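Rhamnogalacturonan endolyase YesW (Bacillus subtilis, PDB 2ZUX) cleaves the rhamnogalacturonan type I backbone of plant cell-wall pectin by endo-type elimination, and needs calcium or manganese for activity. Local coordinates at residues A192-T202 with P228-G236; L275-M284 with L294-G302. All blocks are in the same frame, centred on the assembly; numbering follows the deposited sequence.

Interaction 1 (A192-T202 with P228-G236). With CA (calcium ion), chain G; RAM (alpha-L-rhamnopyranose), chain P.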
ATOM      1  N   ALA A 192      -7.331  -1.133  14.566  1.00 11.54           N
ATOM      2  CA  ALA A 192      -7.606  -0.501  13.275  1.00 11.58           C
ATOM      3  C   ALA A 192      -9.091  -0.345  13.010  1.00 11.45           C
ATOM      4  O   ALA A 192      -9.904  -1.195  13.398  1.00 11.88           O
ATOM      5  CB  ALA A 192      -6.975  -1.297  12.159  1.00 12.18           C
ATOM      6  N   GLU A 193      -9.434   0.766  12.363  1.00 11.35           N
ATOM      7  CA  GLU A 193     -10.746   0.914  11.747  1.00 11.40           C
ATOM      8  C   GLU A 193     -10.601   0.984  10.228  1.00 10.99           C
ATOM      9  O   GLU A 193      -9.482   0.987   9.690  1.00 10.81           O
ATOM     10  CB  GLU A 193     -11.536   2.108  12.303  1.00 12.89           C
ATOM     11  CG  GLU A 193     -10.726   3.275  12.825  1.00 13.22           C
ATOM     12  CD  GLU A 193     -10.130   3.055  14.217  1.00 12.53           C
ATOM     13  OE1 GLU A 193      -9.199   3.807  14.545  1.00 12.95           O
ATOM     14  OE2 GLU A 193     -10.557   2.143  14.977  1.00 13.16           O
ATOM     15  N   VAL A 194     -11.738   0.994   9.543  1.00 10.60           N
ATOM     16  CA  VAL A 194     -11.766   1.007   8.085  1.00 10.85           C
ATOM     17  C   VAL A 194     -12.627   2.180   7.637  1.00 10.96           C
ATOM     18  O   VAL A 194     -13.774   2.301   8.066  1.00 11.30           O
ATOM     19  CB  VAL A 194     -12.324  -0.331   7.514  1.00 10.90           C
ATOM     20  CG1 VAL A 194     -12.288  -0.320   5.992  1.00 11.68           C
ATOM     21  CG2 VAL A 194     -11.553  -1.540   8.057  1.00 11.79           C
ATOM     22  N   ALA A 195     -12.075   3.049   6.793  1.00 10.53           N
ATOM     23  CA  ALA A 195     -12.801   4.236   6.348  1.00 10.30           C
ATOM     24  C   ALA A 195     -12.865   4.279   4.838  1.00 10.07           C
ATOM     25  O   ALA A 195     -11.875   3.994   4.159  1.00 10.21           O
ATOM     26  CB  ALA A 195     -12.142   5.503   6.868  1.00 10.75           C
ATOM     27  N   MET A 196     -14.023   4.665   4.309  1.00  9.50           N
ATOM     28  CA  MET A 196     -14.190   4.777   2.860  1.00 10.49           C
ATOM     29  C   MET A 196     -15.457   5.547   2.552  1.00 10.11           C
ATOM     30  O   MET A 196     -16.302   5.761   3.424  1.00 10.53           O
ATOM     31  CB  MET A 196     -14.233   3.390   2.197  1.00 10.73           C
ATOM     32  CG  MET A 196     -15.446   2.557   2.574  1.00 11.61           C
ATOM     33  SD  MET A 196     -15.193   0.828   2.151  1.00 13.32           S
ATOM     34  CE  MET A 196     -14.376   0.301   3.622  1.00 16.53           C
ATOM     35  N   LYS A 197     -15.584   5.941   1.290  1.00  9.69           N
ATOM     36  CA  LYS A 197     -16.784   6.584   0.781  1.00 10.08           C
ATOM     37  C   LYS A 197     -17.913   5.561   0.679  1.00  9.71           C
ATOM     38  O   LYS A 197     -17.714   4.443   0.213  1.00  9.99           O
ATOM     39  CB  LYS A 197     -16.476   7.206  -0.581  1.00 10.24           C
ATOM     40  CG  LYS A 197     -17.605   8.012  -1.199  1.00 10.19           C
ATOM     41  CD  LYS A 197     -17.048   8.787  -2.391  1.00 11.19           C
ATOM     42  CE  LYS A 197     -18.075   9.705  -3.029  1.00 10.86           C
ATOM     43  NZ  LYS A 197     -19.108   8.939  -3.782  1.00 11.35           N
ATOM     44  N   THR A 198     -19.087   5.954   1.162  1.00 10.09           N
ATOM     45  CA  THR A 198     -20.264   5.085   1.215  1.00 10.12           C
ATOM     46  C   THR A 198     -21.455   5.862   0.666  1.00 10.34           C
ATOM     47  O   THR A 198     -21.331   7.029   0.291  1.00  9.91           O
ATOM     48  CB  THR A 198     -20.545   4.645   2.667  1.00 10.05           C
ATOM     49  OG1 THR A 198     -20.773   5.815   3.456  1.00 11.07           O
ATOM     50  CG2 THR A 198     -19.361   3.857   3.239  1.00 10.93           C
ATOM     51  N   ALA A 199     -22.613   5.217   0.625  1.00 10.48           N
ATOM     52  CA  ALA A 199     -23.799   5.840   0.069  1.00 10.85           C
ATOM     53  C   ALA A 199     -25.044   5.273   0.725  1.00 10.98           C
ATOM     54  O   ALA A 199     -24.977   4.321   1.508  1.00 10.72           O
ATOM     55  CB  ALA A 199     -23.849   5.620  -1.437  1.00 10.72           C
ATOM     56  N   ASP A 200     -26.192   5.851   0.393  1.00 11.12           N
ATOM     57  CA  ASP A 200     -27.461   5.234   0.761  1.00 11.24           C
ATOM     58  C   ASP A 200     -27.420   3.798   0.267  1.00 11.23           C
ATOM     59  O   ASP A 200     -27.028   3.527  -0.872  1.00 11.45           O
ATOM     60  CB  ASP A 200     -28.618   5.954   0.070  1.00 11.54           C
ATOM     61  CG  ASP A 200     -28.822   7.358   0.587  1.00 12.08           C
ATOM     62  OD1 ASP A 200     -28.852   7.546   1.820  1.00 12.38           O
ATOM     63  OD2 ASP A 200     -28.946   8.273  -0.258  1.00 13.63           O
ATOM     64  N   GLY A 201     -27.797   2.865   1.127  1.00 11.16           N
ATOM     65  CA  GLY A 201     -27.818   1.475   0.720  1.00 11.22           C
ATOM     66  C   GLY A 201     -26.568   0.691   1.063  1.00 11.31           C
ATOM     67  O   GLY A 201     -26.566  -0.522   0.945  1.00 11.16           O
ATOM     68  N   THR A 202     -25.491   1.367   1.456  1.00 11.13           N
ATOM     69  CA  THR A 202     -24.320   0.660   1.964  1.00 11.10           C
ATOM     70  C   THR A 202     -24.745  -0.110   3.214  1.00 11.19           C
ATOM     71  O   THR A 202     -25.427   0.445   4.075  1.00 11.85           O
ATOM     72  CB  THR A 202     -23.187   1.641   2.304  1.00 10.79           C
ATOM     73  OG1 THR A 202     -22.702   2.245   1.095  1.00 10.61           O
ATOM     74  CG2 THR A 202     -22.031   0.926   3.030  1.00 10.87           C
ATOM     75  N   PRO A 228     -27.063  11.897  -2.208  1.00 12.88           N
ATOM     76  CA  PRO A 228     -26.088  12.080  -1.142  1.00 12.60           C
ATOM     77  C   PRO A 228     -24.852  11.201  -1.319  1.00 11.81           C
ATOM     78  O   PRO A 228     -24.917  10.129  -1.929  1.00 11.37           O
ATOM     79  CB  PRO A 228     -26.849  11.646   0.113  1.00 12.87           C
ATOM     80  CG  PRO A 228     -28.299  11.777  -0.238  1.00 13.87           C
ATOM     81  CD  PRO A 228     -28.391  11.498  -1.698  1.00 13.19           C
ATOM     82  N   GLU A 229     -23.742  11.655  -0.757  1.00 11.25           N
ATOM     83  CA  GLU A 229     -22.520  10.867  -0.696  1.00 10.78           C
ATOM     84  C   GLU A 229     -22.011  10.942   0.727  1.00 10.57           C
ATOM     85  O   GLU A 229     -22.050  12.013   1.334  1.00 10.85           O
ATOM     86  CB  GLU A 229     -21.460  11.423  -1.644  1.00 11.11           C
ATOM     87  CG  GLU A 229     -21.871  11.410  -3.103  1.00 11.59           C
ATOM     88  CD  GLU A 229     -20.811  12.016  -3.999  1.00 12.35           C
ATOM     89  OE1 GLU A 229     -20.537  13.215  -3.833  1.00 13.38           O
ATOM     90  OE2 GLU A 229     -20.265  11.288  -4.856  1.00 13.43           O
ATOM     91  N   TYR A 230     -21.524   9.822   1.253  1.00 10.45           N
ATOM     92  CA  TYR A 230     -21.113   9.775   2.653  1.00 10.55           C
ATOM     93  C   TYR A 230     -19.671   9.319   2.823  1.00 10.43           C
ATOM     94  O   TYR A 230     -19.087   8.693   1.935  1.00 10.77           O
ATOM     95  CB  TYR A 230     -22.030   8.849   3.466  1.00 10.95           C
ATOM     96  CG  TYR A 230     -23.510   9.083   3.291  1.00 10.93           C
ATOM     97  CD1 TYR A 230     -24.062  10.352   3.454  1.00 12.12           C
ATOM     98  CD2 TYR A 230     -24.359   8.025   2.985  1.00 11.90           C
ATOM     99  CE1 TYR A 230     -25.430  10.568   3.288  1.00 11.97           C
ATOM    100  CE2 TYR A 230     -25.730   8.222   2.820  1.00 12.20           C
ATOM    101  CZ  TYR A 230     -26.256   9.500   2.971  1.00 11.69           C
ATOM    102  OH  TYR A 230     -27.605   9.711   2.832  1.00 12.62           O
ATOM    103  N   LEU A 231     -19.121   9.649   3.987  1.00 10.73           N
ATOM    104  CA  LEU A 231     -17.844   9.117   4.450  1.00 10.83           C
ATOM    105  C   LEU A 231     -18.132   8.368   5.740  1.00 10.56           C
ATOM    106  O   LEU A 231     -18.712   8.947   6.661  1.00 11.00           O
ATOM    107  CB  LEU A 231     -16.855  10.254   4.711  1.00 11.13           C
ATOM    108  CG  LEU A 231     -15.476   9.836   5.233  1.00 11.13           C
ATOM    109  CD1 LEU A 231     -14.750   8.916   4.238  1.00 12.38           C
ATOM    110  CD2 LEU A 231     -14.636  11.062   5.540  1.00 12.66           C
ATOM    111  N   THR A 232     -17.752   7.089   5.798  1.00 10.16           N
ATOM    112  CA  THR A 232     -17.997   6.269   6.986  1.00 10.37           C
ATOM    113  C   THR A 232     -16.703   5.711   7.548  1.00 10.31           C
ATOM    114  O   THR A 232     -15.814   5.276   6.803  1.00 10.74           O
ATOM    115  CB  THR A 232     -18.957   5.101   6.672  1.00 10.63           C
ATOM    116  OG1 THR A 232     -20.192   5.630   6.169  1.00 10.55           O
ATOM    117  CG2 THR A 232     -19.259   4.282   7.922  1.00 11.17           C
ATOM    118  N   VAL A 233     -16.614   5.738   8.874  1.00 10.53           N
ATOM    119  CA  VAL A 233     -15.595   4.995   9.601  1.00 11.12           C
ATOM    120  C   VAL A 233     -16.289   3.774  10.203  1.00 10.89           C
ATOM    121  O   VAL A 233     -17.279   3.914  10.937  1.00 11.33           O
ATOM    122  CB  VAL A 233     -14.946   5.839  10.715  1.00 11.38           C
ATOM    123  CG1 VAL A 233     -13.875   5.043  11.451  1.00 12.49           C
ATOM    124  CG2 VAL A 233     -14.356   7.124  10.150  1.00 12.17           C
ATOM    125  N   PHE A 234     -15.782   2.585   9.878  1.00 10.95           N
ATOM    126  CA  PHE A 234     -16.314   1.317  10.362  1.00 11.13           C
ATOM    127  C   PHE A 234     -15.366   0.732  11.401  1.00 11.23           C
ATOM    128  O   PHE A 234     -14.140   0.826  11.268  1.00 11.70           O
ATOM    129  CB  PHE A 234     -16.428   0.298   9.222  1.00 10.88           C
ATOM    130  CG  PHE A 234     -17.387   0.679   8.114  1.00 10.50           C
ATOM    131  CD1 PHE A 234     -18.737   0.349   8.200  1.00 10.85           C
ATOM    132  CD2 PHE A 234     -16.924   1.311   6.965  1.00 11.40           C
ATOM    133  CE1 PHE A 234     -19.616   0.657   7.166  1.00 10.75           C
ATOM    134  CE2 PHE A 234     -17.795   1.627   5.930  1.00 11.17           C
ATOM    135  CZ  PHE A 234     -19.145   1.302   6.027  1.00 11.45           C
ATOM    136  N   GLN A 235     -15.935   0.085  12.414  1.00 11.66           N
ATOM    137  CA  GLN A 235     -15.161  -0.617  13.425  1.00 11.98           C
ATOM    138  C   GLN A 235     -14.421  -1.781  12.772  1.00 11.63           C
ATOM    139  O   GLN A 235     -15.018  -2.566  12.042  1.00 12.02           O
ATOM    140  CB  GLN A 235     -16.101  -1.120  14.524  1.00 12.26           C
ATOM    141  CG  GLN A 235     -15.395  -1.753  15.708  1.00 13.35           C
ATOM    142  CD  GLN A 235     -16.347  -2.065  16.840  1.00 16.26           C
ATOM    143  OE1 GLN A 235     -17.424  -2.623  16.630  1.00 15.39           O
ATOM    144  NE2 GLN A 235     -15.956  -1.698  18.051  1.00 19.72           N
ATOM    145  N   GLY A 236     -13.118  -1.882  13.019  1.00 11.66           N
ATOM    146  CA  GLY A 236     -12.311  -2.901  12.361  1.00 11.75           C
ATOM    147  C   GLY A 236     -12.681  -4.334  12.691  1.00 11.92           C
ATOM    148  O   GLY A 236     -12.589  -5.211  11.839  1.00 12.18           O
TER
HETATM  149 CA    CA G 633      -8.848   2.548  16.688  1.00 11.95          CA
HETATM  150  C1  RAM P 642     -31.931  -2.931   0.739  1.00 24.82           C
HETATM  151  C2  RAM P 642     -30.874  -2.184  -0.074  1.00 23.82           C
HETATM  152  C3  RAM P 642     -29.480  -2.481   0.480  1.00 23.43           C
HETATM  153  C4  RAM P 642     -29.239  -3.987   0.527  1.00 23.87           C
HETATM  154  C5  RAM P 642     -30.365  -4.667   1.311  1.00 24.95           C
HETATM  155  C6  RAM P 642     -30.236  -6.188   1.305  1.00 25.17           C
HETATM  156  O1  RAM P 642     -31.994  -2.405   2.049  1.00 25.59           O
HETATM  157  O2  RAM P 642     -30.964  -2.586  -1.425  1.00 24.22           O
HETATM  158  O3  RAM P 642     -28.479  -1.859  -0.295  1.00 18.67           O
HETATM  159  O4  RAM P 642     -27.993  -4.227   1.141  1.00 25.69           O
HETATM  160  O5  RAM P 642     -31.637  -4.322   0.776  1.00 25.25           O
HETATM  161  O   HOH W   1     -12.153  -0.072  15.185  1.00 14.94           O
HETATM  162  O   HOH W   2     -26.566   7.844  -1.728  1.00 12.18           O
HETATM  163  O   HOH W   3     -10.831   1.544  17.720  1.00 23.66           O
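Pro228 turns CG and CD to the carboxylate of Asp200, and a water joins its O to Asp200 N and OD2. In Glu229, OE2 accepts a hydrogen bond from Lys197 NZ at 2.8 Å from above the carboxylate plane, a salt bridge; Arg251 and Arg286 also bind this glutamate. Tyr230 OH donates to Asp200 OD1 at 2.7 Å, at the edge of the ring, the carboxylate standing 81° from the ring plane. Thr232 OG1 is 2.8 Å from Thr198 OG1 in a hydrogen bond; with chi1 of 60° that hydroxyl of Thr198 sits between backbone N and carbonyl carbon. Val233 touches Glu193 CB through CG1. The edge of the Phe234 ring receives Met196 CG, Thr198 CG2 and Thr202 CG2. Gly236 CA makes a CA-H...O contact of 3.1 Å with Ala192 O. Tyr230, Thr232 and Phe234 form antiparallel hydrogen-bonded pairs with Thr198, Met196 and Val194. These are central strands of a four-stranded propeller blade: at one end Glu193 chelates calcium through both carboxylate oxygens, with Asp185, Asp187, Asp189 and the backbone O of Lys191, and at the other the type II turn Ala199-Thr202 offers Gly201 O to rhamnose O3.

Interaction 2 (L275-M284 with L294-G302); sequences LDGQRPSLIM and LVAYNFRDG
Asp276 OD2 is gripped end-on by two nitrogens of Arg300, NH1 at 2.9 Å and NH2 at a longer 3.3 Å. The oxygen lies in the guanidinium plane, whereas the carboxylate is turned 61° from it; NH1 arrives nearly along the C-O axis and NH2 from above the carboxylate plane. The other oxygen, OD1, accepts hydrogen bonds from the backbone N of Gln278 and of Arg279 in an Asx turn and Asx motif, which fixes the rotation of the carboxylate. Arg300 reaches this loop with its chain extended from CG to NE, and its NH2 also donates to Pro280 O at 3.0 Å in a nearly straight bond, coming from above the carbonyl plane. One water links its NE to Pro280 O and Phe299 N; another ties Asp276 N, Arg279 O and Ser281 OG together. Arg279 CB rests on one face of the Arg300 guanidinium, and a bend at chi3 (74°) brings its own guanidinium flat over Arg300, planes 14° apart. The two guanidinium groups stack with their centres 4.5 Å apart, next to the carboxylate of Asp276 that binds Arg300.

Further along, Leu282 pairs with Tyr297 and Met284 with Val295 through backbone bonds. Ala296 CB meets both Leu275 CD1 (3.6 Å) and Ile283 CD1 (3.8 Å), while Met284 CG approaches CE2 of Tyr297, and the hydroxyl of that tyrosine bonds to Glu248 O. This hairpin forms the middle of a four-stranded antiparallel sheet, flanked by strands 268-273 and 303-311, and one of its faces packs against strand 230-235.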
ATOM      1  N   LEU A 275      -0.530  14.596   9.763  1.00 11.17           N
ATOM      2  CA  LEU A 275      -0.523  16.043   9.525  1.00 11.93           C
ATOM      3  C   LEU A 275      -0.059  16.849  10.731  1.00 12.24           C
ATOM      4  O   LEU A 275       0.519  17.931  10.570  1.00 12.72           O
ATOM      5  CB  LEU A 275      -1.908  16.509   9.076  1.00 11.82           C
ATOM      6  CG  LEU A 275      -2.487  15.796   7.848  1.00 11.68           C
ATOM      7  CD1 LEU A 275      -3.931  16.190   7.656  1.00 13.30           C
ATOM      8  CD2 LEU A 275      -1.664  16.082   6.602  1.00 12.31           C
ATOM      9  N   ASP A 276      -0.297  16.309  11.923  1.00 12.79           N
ATOM     10  CA  ASP A 276       0.138  16.972  13.155  1.00 13.09           C
ATOM     11  C   ASP A 276       1.490  16.460  13.665  1.00 13.89           C
ATOM     12  O   ASP A 276       1.979  16.916  14.698  1.00 14.15           O
ATOM     13  CB  ASP A 276      -0.957  16.935  14.244  1.00 13.36           C
ATOM     14  CG  ASP A 276      -1.213  15.546  14.806  1.00 13.02           C
ATOM     15  OD1 ASP A 276      -0.376  14.649  14.620  1.00 13.04           O
ATOM     16  OD2 ASP A 276      -2.266  15.367  15.461  1.00 15.13           O
ATOM     17  N   GLY A 277       2.097  15.525  12.933  1.00 13.54           N
ATOM     18  CA  GLY A 277       3.420  15.000  13.260  1.00 14.22           C
ATOM     19  C   GLY A 277       3.447  13.926  14.332  1.00 14.12           C
ATOM     20  O   GLY A 277       4.516  13.411  14.665  1.00 15.59           O
ATOM     21  N   GLN A 278       2.283  13.582  14.876  1.00 14.06           N
ATOM     22  CA  GLN A 278       2.234  12.614  15.971  1.00 14.68           C
ATOM     23  C   GLN A 278       1.204  11.511  15.739  1.00 13.27           C
ATOM     24  O   GLN A 278       1.454  10.341  16.029  1.00 12.69           O
ATOM     25  CB  GLN A 278       1.955  13.328  17.303  1.00 14.86           C
ATOM     26  CG  GLN A 278       2.024  12.414  18.521  1.00 17.35           C
ATOM     27  CD  GLN A 278       1.513  13.056  19.800  1.00 18.23           C
ATOM     28  OE1 GLN A 278       1.882  14.181  20.144  1.00 23.38           O
ATOM     29  NE2 GLN A 278       0.675  12.324  20.528  1.00 21.99           N
ATOM     30  N   ARG A 279       0.039  11.901  15.231  1.00 12.40           N
ATOM     31  CA  ARG A 279      -1.093  10.992  15.083  1.00 12.09           C
ATOM     32  C   ARG A 279      -1.644  11.021  13.665  1.00 11.54           C
ATOM     33  O   ARG A 279      -1.487  12.019  12.969  1.00 11.71           O
ATOM     34  CB  ARG A 279      -2.188  11.348  16.082  1.00 11.92           C
ATOM     35  CG  ARG A 279      -1.793  11.051  17.524  1.00 13.06           C
ATOM     36  CD  ARG A 279      -2.801  11.649  18.491  1.00 14.71           C
ATOM     37  NE  ARG A 279      -4.049  10.889  18.515  1.00 14.77           N
ATOM     38  CZ  ARG A 279      -5.075  11.140  19.329  1.00 16.87           C
ATOM     39  NH1 ARG A 279      -5.015  12.153  20.188  1.00 18.93           N
ATOM     40  NH2 ARG A 279      -6.163  10.383  19.285  1.00 17.84           N
ATOM     41  N   PRO A 280      -2.269   9.909  13.231  1.00 11.04           N
ATOM     42  CA  PRO A 280      -2.769   9.831  11.856  1.00 11.07           C
ATOM     43  C   PRO A 280      -4.002  10.687  11.601  1.00 11.28           C
ATOM     44  O   PRO A 280      -4.839  10.864  12.497  1.00 11.51           O
ATOM     45  CB  PRO A 280      -3.128   8.353  11.703  1.00 11.23           C
ATOM     46  CG  PRO A 280      -3.469   7.908  13.101  1.00 11.02           C
ATOM     47  CD  PRO A 280      -2.489   8.651  13.969  1.00 11.43           C
ATOM     48  N   SER A 281      -4.095  11.177  10.366  1.00 11.05           N
ATOM     49  CA  SER A 281      -5.291  11.804   9.819  1.00 10.81           C
ATOM     50  C   SER A 281      -5.661  11.085   8.530  1.00 10.90           C
ATOM     51  O   SER A 281      -4.832  10.385   7.939  1.00 10.72           O
ATOM     52  CB  SER A 281      -5.051  13.282   9.506  1.00 10.87           C
ATOM     53  OG  SER A 281      -4.695  14.020  10.670  1.00 11.37           O
ATOM     54  N   LEU A 282      -6.901  11.279   8.102  1.00 10.62           N
ATOM     55  CA  LEU A 282      -7.441  10.640   6.908  1.00 10.69           C
ATOM     56  C   LEU A 282      -7.550  11.667   5.790  1.00 10.45           C
ATOM     57  O   LEU A 282      -8.098  12.747   6.001  1.00 10.96           O
ATOM     58  CB  LEU A 282      -8.833  10.100   7.242  1.00 10.97           C
ATOM     59  CG  LEU A 282      -9.657   9.493   6.111  1.00 10.93           C
ATOM     60  CD1 LEU A 282      -9.015   8.183   5.675  1.00 11.65           C
ATOM     61  CD2 LEU A 282     -11.091   9.280   6.586  1.00 12.14           C
ATOM     62  N   ILE A 283      -7.047  11.329   4.603  1.00 10.33           N
ATOM     63  CA  ILE A 283      -7.133  12.206   3.437  1.00 10.88           C
ATOM     64  C   ILE A 283      -8.078  11.583   2.412  1.00 10.40           C
ATOM     65  O   ILE A 283      -7.914  10.419   2.056  1.00 11.01           O
ATOM     66  CB  ILE A 283      -5.752  12.384   2.764  1.00 11.37           C
ATOM     67  CG1 ILE A 283      -4.677  12.737   3.809  1.00 12.27           C
ATOM     68  CG2 ILE A 283      -5.834  13.398   1.609  1.00 12.45           C
ATOM     69  CD1 ILE A 283      -4.909  14.052   4.545  1.00 12.95           C
ATOM     70  N   MET A 284      -9.071  12.348   1.956  1.00 10.14           N
ATOM     71  CA  MET A 284      -9.929  11.944   0.838  1.00 10.20           C
ATOM     72  C   MET A 284      -9.745  12.976  -0.261  1.00  9.40           C
ATOM     73  O   MET A 284      -9.825  14.187   0.000  1.00 10.32           O
ATOM     74  CB  MET A 284     -11.405  11.911   1.250  1.00 10.88           C
ATOM     75  CG  MET A 284     -11.765  10.799   2.213  1.00 12.73           C
ATOM     76  SD  MET A 284     -11.821   9.165   1.382  1.00 21.13           S
ATOM     77  CE  MET A 284     -11.049   8.218   2.669  1.00 18.97           C
ATOM     78  N   LEU A 294      -8.789  18.171  -2.146  1.00 10.58           N
ATOM     79  CA  LEU A 294      -8.312  17.282  -1.087  1.00 10.40           C
ATOM     80  C   LEU A 294      -8.899  17.750   0.223  1.00 10.56           C
ATOM     81  O   LEU A 294      -8.905  18.948   0.498  1.00 10.80           O
ATOM     82  CB  LEU A 294      -6.782  17.287  -0.978  1.00 10.61           C
ATOM     83  CG  LEU A 294      -5.956  16.772  -2.162  1.00 10.55           C
ATOM     84  CD1 LEU A 294      -5.707  17.873  -3.190  1.00 12.48           C
ATOM     85  CD2 LEU A 294      -4.627  16.231  -1.671  1.00 11.53           C
ATOM     86  N   VAL A 295      -9.402  16.817   1.022  1.00 10.51           N
ATOM     87  CA  VAL A 295      -9.932  17.138   2.344  1.00 10.64           C
ATOM     88  C   VAL A 295      -9.292  16.218   3.370  1.00 10.60           C
ATOM     89  O   VAL A 295      -9.110  15.024   3.114  1.00 10.77           O
ATOM     90  CB  VAL A 295     -11.473  17.003   2.390  1.00 11.23           C
ATOM     91  CG1 VAL A 295     -12.009  17.312   3.778  1.00 12.26           C
ATOM     92  CG2 VAL A 295     -12.136  17.939   1.377  1.00 11.44           C
ATOM     93  N   ALA A 296      -8.937  16.790   4.517  1.00 10.65           N
ATOM     94  CA  ALA A 296      -8.354  16.063   5.630  1.00 10.86           C
ATOM     95  C   ALA A 296      -9.337  15.964   6.785  1.00 11.05           C
ATOM     96  O   ALA A 296     -10.076  16.918   7.070  1.00 11.19           O
ATOM     97  CB  ALA A 296      -7.084  16.733   6.084  1.00 11.26           C
ATOM     98  N   TYR A 297      -9.334  14.803   7.432  1.00 11.21           N
ATOM     99  CA  TYR A 297     -10.190  14.518   8.578  1.00 11.25           C
ATOM    100  C   TYR A 297      -9.399  13.877   9.706  1.00 11.65           C
ATOM    101  O   TYR A 297      -8.399  13.201   9.467  1.00 11.53           O
ATOM    102  CB  TYR A 297     -11.282  13.513   8.203  1.00 11.60           C
ATOM    103  CG  TYR A 297     -12.179  13.878   7.047  1.00 11.75           C
ATOM    104  CD1 TYR A 297     -13.431  14.432   7.274  1.00 11.49           C
ATOM    105  CD2 TYR A 297     -11.795  13.627   5.726  1.00 11.54           C
ATOM    106  CE1 TYR A 297     -14.276  14.746   6.220  1.00 12.40           C
ATOM    107  CE2 TYR A 297     -12.637  13.934   4.666  1.00 12.38           C
ATOM    108  CZ  TYR A 297     -13.876  14.495   4.924  1.00 11.84           C
ATOM    109  OH  TYR A 297     -14.713  14.793   3.876  1.00 13.37           O
ATOM    110  N   ASN A 298      -9.882  14.065  10.933  1.00 11.90           N
ATOM    111  CA  ASN A 298      -9.472  13.232  12.052  1.00 12.22           C
ATOM    112  C   ASN A 298     -10.629  12.364  12.515  1.00 12.32           C
ATOM    113  O   ASN A 298     -11.794  12.753  12.396  1.00 12.30           O
ATOM    114  CB  ASN A 298      -8.958  14.088  13.218  1.00 12.67           C
ATOM    115  CG  ASN A 298      -7.514  14.478  13.048  1.00 13.13           C
ATOM    116  OD1 ASN A 298      -6.777  13.834  12.308  1.00 13.55           O
ATOM    117  ND2 ASN A 298      -7.093  15.531  13.742  1.00 14.08           N
ATOM    118  N   PHE A 299     -10.304  11.173  13.008  1.00 12.63           N
ATOM    119  CA  PHE A 299     -11.260  10.374  13.757  1.00 13.52           C
ATOM    120  C   PHE A 299     -10.634  10.087  15.109  1.00 14.12           C
ATOM    121  O   PHE A 299      -9.722   9.272  15.228  1.00 13.61           O
ATOM    122  CB  PHE A 299     -11.643   9.077  13.032  1.00 13.51           C
ATOM    123  CG  PHE A 299     -12.559   8.200  13.836  1.00 14.37           C
ATOM    124  CD1 PHE A 299     -13.888   8.571  14.050  1.00 15.39           C
ATOM    125  CD2 PHE A 299     -12.095   7.021  14.406  1.00 15.07           C
ATOM    126  CE1 PHE A 299     -14.739   7.773  14.817  1.00 15.81           C
ATOM    127  CE2 PHE A 299     -12.943   6.220  15.177  1.00 15.42           C
ATOM    128  CZ  PHE A 299     -14.266   6.598  15.373  1.00 15.56           C
ATOM    129  N   ARG A 300     -11.103  10.812  16.120  1.00 15.11           N
ATOM    130  CA  ARG A 300     -10.521  10.779  17.452  1.00 16.10           C
ATOM    131  C   ARG A 300     -11.627  11.047  18.450  1.00 17.26           C
ATOM    132  O   ARG A 300     -12.563  11.787  18.152  1.00 17.41           O
ATOM    133  CB  ARG A 300      -9.430  11.848  17.585  1.00 16.05           C
ATOM    134  CG  ARG A 300      -8.228  11.630  16.661  1.00 15.79           C
ATOM    135  CD  ARG A 300      -7.228  12.768  16.705  1.00 15.54           C
ATOM    136  NE  ARG A 300      -6.293  12.642  15.587  1.00 14.29           N
ATOM    137  CZ  ARG A 300      -5.194  13.374  15.428  1.00 14.40           C
ATOM    138  NH1 ARG A 300      -4.852  14.282  16.340  1.00 14.68           N
ATOM    139  NH2 ARG A 300      -4.420  13.191  14.364  1.00 14.56           N
ATOM    140  N   ASP A 301     -11.526  10.431  19.625  1.00 18.50           N
ATOM    141  CA  ASP A 301     -12.499  10.652  20.711  1.00 20.29           C
ATOM    142  C   ASP A 301     -13.932  10.387  20.244  1.00 20.61           C
ATOM    143  O   ASP A 301     -14.871  11.086  20.647  1.00 21.15           O
ATOM    144  CB  ASP A 301     -12.373  12.080  21.267  1.00 20.96           C
ATOM    145  CG  ASP A 301     -10.929  12.514  21.450  1.00 23.20           C
ATOM    146  OD1 ASP A 301     -10.224  11.917  22.293  1.00 25.96           O
ATOM    147  OD2 ASP A 301     -10.495  13.454  20.745  1.00 26.98           O
ATOM    148  N   GLY A 302     -14.088   9.390  19.376  1.00 20.88           N
ATOM    149  CA  GLY A 302     -15.389   8.999  18.852  1.00 21.07           C
ATOM    150  C   GLY A 302     -16.010   9.938  17.835  1.00 21.24           C
ATOM    151  O   GLY A 302     -17.155   9.734  17.430  1.00 21.69           O
TER
HETATM  152  O   HOH W   4      -2.485  14.369  12.222  1.00 13.55           O
HETATM  153  O   HOH W   5      -9.042   9.047  20.347  1.00 26.04           O
HETATM  154  O   HOH W   6      -7.432  10.694  13.514  1.00 11.66           O

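Interactions 1 and 2 lie on the same side of the chain's centre, their own centres about 15 Å apart, and follow one another along the chain: 192-202 with 228-236 closes before 275-284 with 294-302 begins. Each joins the two inner strands of a separate four-stranded antiparallel sheet, consistent with successive blades of the beta-propeller. The sheets meet through apolar side chains: Leu231 CD2 is 3.6 Å from Tyr297 CZ, Ala195 CB 3.9 Å from Leu282 CD2, and Val233 CG1 packs on Phe299. Backbone pairing therefore builds each blade, and packing joins one to the next, while the calcium and rhamnose contacts described here belong to interaction 1.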